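Local coordinates for monosaccharide ABC transporter substrate-binding protein, CUT2 family (Bradyrhizobium sp., PDB 4YHS), which probably binds a monosaccharide or related solute in the periplasm and delivers it to a CUT2-family ABC importer, at residues R265-K268 against G269-L273. Residues are numbered along the deposited sequence; the frame is centred on the assembly and turned at random.
Sequences RGLK and GKVDL
L267 and K270 close a type II beta turn with K268 and G269 at its corners, and the carbonyl of L267 does most of the work. L267 O takes K270 N at 2.9 Å; K270 N sits 43° out of the carbonyl plane and the bond is bent, 144° at the hydrogen. The same oxygen also accepts V271 N at 3.2 Å, a straighter bond that arrives nearly head-on to the carbonyl. G269, at a corner, has positive phi, as the third position of a type II turn favours.

The apolar part is a side-by-side pair, L267 and V271, pointing the same way, and CD1 of L267 meets CG2 of V271 at 4.2 Å. V271 continues onto V248 of strand 247-250, while L267 rests on I262 and L239 of two helices. K270 adds its aliphatic stem: with CG anti to the carbonyl carbon (chi1 -63°) and the chain extended beyond, CD passes 4.3 Å from CD2 of L267.

Just past helix 252-264, G266 takes positive phi and closes a Schellman motif. The shared carbonyl ties both bonds of the turn to one atom and, with the L267–V271 contact, holds the link between this helix and edge strand 272-275 of the parallel sheet, leaving the lysines on the surface and V271 buried.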
ATOM      1  N   ARG A 265      -4.283  19.399 -23.940  1.00 25.34           N
ATOM      2  CA  ARG A 265      -3.107  20.045 -24.535  1.00 35.29           C
ATOM      3  C   ARG A 265      -2.605  19.334 -25.784  1.00 30.17           C
ATOM      4  O   ARG A 265      -1.624  19.756 -26.383  1.00 30.24           O
ATOM      5  CB  ARG A 265      -1.971  20.115 -23.523  1.00 32.36           C
ATOM      6  CG  ARG A 265      -2.166  21.181 -22.460  1.00 34.80           C
ATOM      7  CD  ARG A 265      -1.073  21.070 -21.411  1.00 39.90           C
ATOM      8  NE  ARG A 265      -0.903  22.283 -20.619  1.00 60.53           N
ATOM      9  CZ  ARG A 265      -0.013  23.244 -20.870  1.00 58.17           C
ATOM     10  NH1 ARG A 265       0.813  23.173 -21.913  1.00 49.24           N
ATOM     11  NH2 ARG A 265       0.051  24.288 -20.060  1.00 60.06           N
ATOM     12  N   GLY A 266      -3.259  18.239 -26.161  1.00 35.61           N
ATOM     13  CA  GLY A 266      -2.849  17.479 -27.329  1.00 32.79           C
ATOM     14  C   GLY A 266      -1.504  16.776 -27.194  1.00 35.63           C
ATOM     15  O   GLY A 266      -0.768  16.611 -28.180  1.00 27.82           O
ATOM     16  N   LEU A 267      -1.187  16.351 -25.973  1.00 27.71           N
ATOM     17  CA  LEU A 267       0.092  15.708 -25.650  1.00 24.39           C
ATOM     18  C   LEU A 267       0.014  14.188 -25.496  1.00 26.99           C
ATOM     19  O   LEU A 267       0.965  13.568 -25.050  1.00 20.42           O
ATOM     20  CB  LEU A 267       0.647  16.299 -24.345  1.00 19.49           C
ATOM     21  CG  LEU A 267       0.934  17.790 -24.364  1.00 26.07           C
ATOM     22  CD1 LEU A 267       1.343  18.287 -22.972  1.00 26.28           C
ATOM     23  CD2 LEU A 267       2.009  18.130 -25.360  1.00 33.90           C
ATOM     24  N   LYS A 268      -1.103  13.572 -25.856  1.00 23.60           N
ATOM     25  CA  LYS A 268      -1.227  12.139 -25.630  1.00 26.18           C
ATOM     26  C   LYS A 268      -0.105  11.397 -26.381  1.00 20.53           C
ATOM     27  O   LYS A 268       0.181  11.708 -27.540  1.00 21.13           O
ATOM     28  CB  LYS A 268      -2.599  11.658 -26.070  1.00 29.32           C
ATOM     29  CG  LYS A 268      -2.898  10.204 -25.725  1.00 41.40           C
ATOM     30  CD  LYS A 268      -3.689   9.496 -26.835  1.00 58.57           C
ATOM     31  CE  LYS A 268      -5.018   8.930 -26.347  1.00 62.74           C
ATOM     32  NZ  LYS A 268      -5.550   7.926 -27.316  1.00 64.67           N
ATOM     33  N   GLY A 269       0.549  10.458 -25.697  1.00 22.04           N
ATOM     34  CA  GLY A 269       1.677   9.725 -26.259  1.00 25.02           C
ATOM     35  C   GLY A 269       2.994  10.483 -26.325  1.00 21.35           C
ATOM     36  O   GLY A 269       4.057   9.860 -26.534  1.00 23.51           O
ATOM     37  N   LYS A 270       2.950  11.815 -26.170  1.00 19.05           N
ATOM     38  CA  LYS A 270       4.165  12.626 -26.084  1.00 19.38           C
ATOM     39  C   LYS A 270       4.663  12.701 -24.654  1.00 21.30           C
ATOM     40  O   LYS A 270       5.865  12.784 -24.405  1.00 22.85           O
ATOM     41  CB  LYS A 270       3.931  14.049 -26.584  1.00 24.20           C
ATOM     42  CG  LYS A 270       3.553  14.147 -28.063  1.00 25.29           C
ATOM     43  CD  LYS A 270       3.543  15.600 -28.517  1.00 22.90           C
ATOM     44  CE  LYS A 270       2.975  15.744 -29.902  1.00 32.00           C
ATOM     45  NZ  LYS A 270       2.707  17.162 -30.219  1.00 40.46           N
ATOM     46  N   VAL A 271       3.716  12.758 -23.726  1.00 18.04           N
ATOM     47  CA  VAL A 271       4.022  12.739 -22.312  1.00 17.81           C
ATOM     48  C   VAL A 271       3.326  11.535 -21.723  1.00 21.80           C
ATOM     49  O   VAL A 271       2.115  11.383 -21.899  1.00 20.92           O
ATOM     50  CB  VAL A 271       3.553  14.033 -21.626  1.00 18.35           C
ATOM     51  CG1 VAL A 271       3.817  13.975 -20.104  1.00 22.11           C
ATOM     52  CG2 VAL A 271       4.182  15.278 -22.287  1.00 20.94           C
ATOM     53  N   ASP A 272       4.088  10.660 -21.061  1.00 16.49           N
ATOM     54  CA  ASP A 272       3.516   9.535 -20.343  1.00 15.45           C
ATOM     55  C   ASP A 272       3.378   9.775 -18.851  1.00 17.19           C
ATOM     56  O   ASP A 272       4.157  10.525 -18.236  1.00 19.96           O
ATOM     57  CB  ASP A 272       4.356   8.286 -20.584  1.00 18.36           C
ATOM     58  CG  ASP A 272       4.103   7.694 -21.944  1.00 29.12           C
ATOM     59  OD1 ASP A 272       2.999   7.187 -22.140  1.00 33.39           O
ATOM     60  OD2 ASP A 272       4.992   7.763 -22.811  1.00 25.61           O
ATOM     61  N   LEU A 273       2.359   9.143 -18.281  1.00 13.98           N
ATOM     62  CA  LEU A 273       1.999   9.358 -16.879  1.00 15.39           C
ATOM     63  C   LEU A 273       2.333   8.150 -16.027  1.00 17.51           C
ATOM     64  O   LEU A 273       2.103   7.007 -16.434  1.00 17.38           O
ATOM     65  CB  LEU A 273       0.523   9.696 -16.770  1.00 14.36           C
ATOM     66  CG  LEU A 273       0.049  10.777 -17.738  1.00 18.08           C
ATOM     67  CD1 LEU A 273      -1.456  10.963 -17.642  1.00 19.27           C
ATOM     68  CD2 LEU A 273       0.756  12.103 -17.428  1.00 17.99           C
TER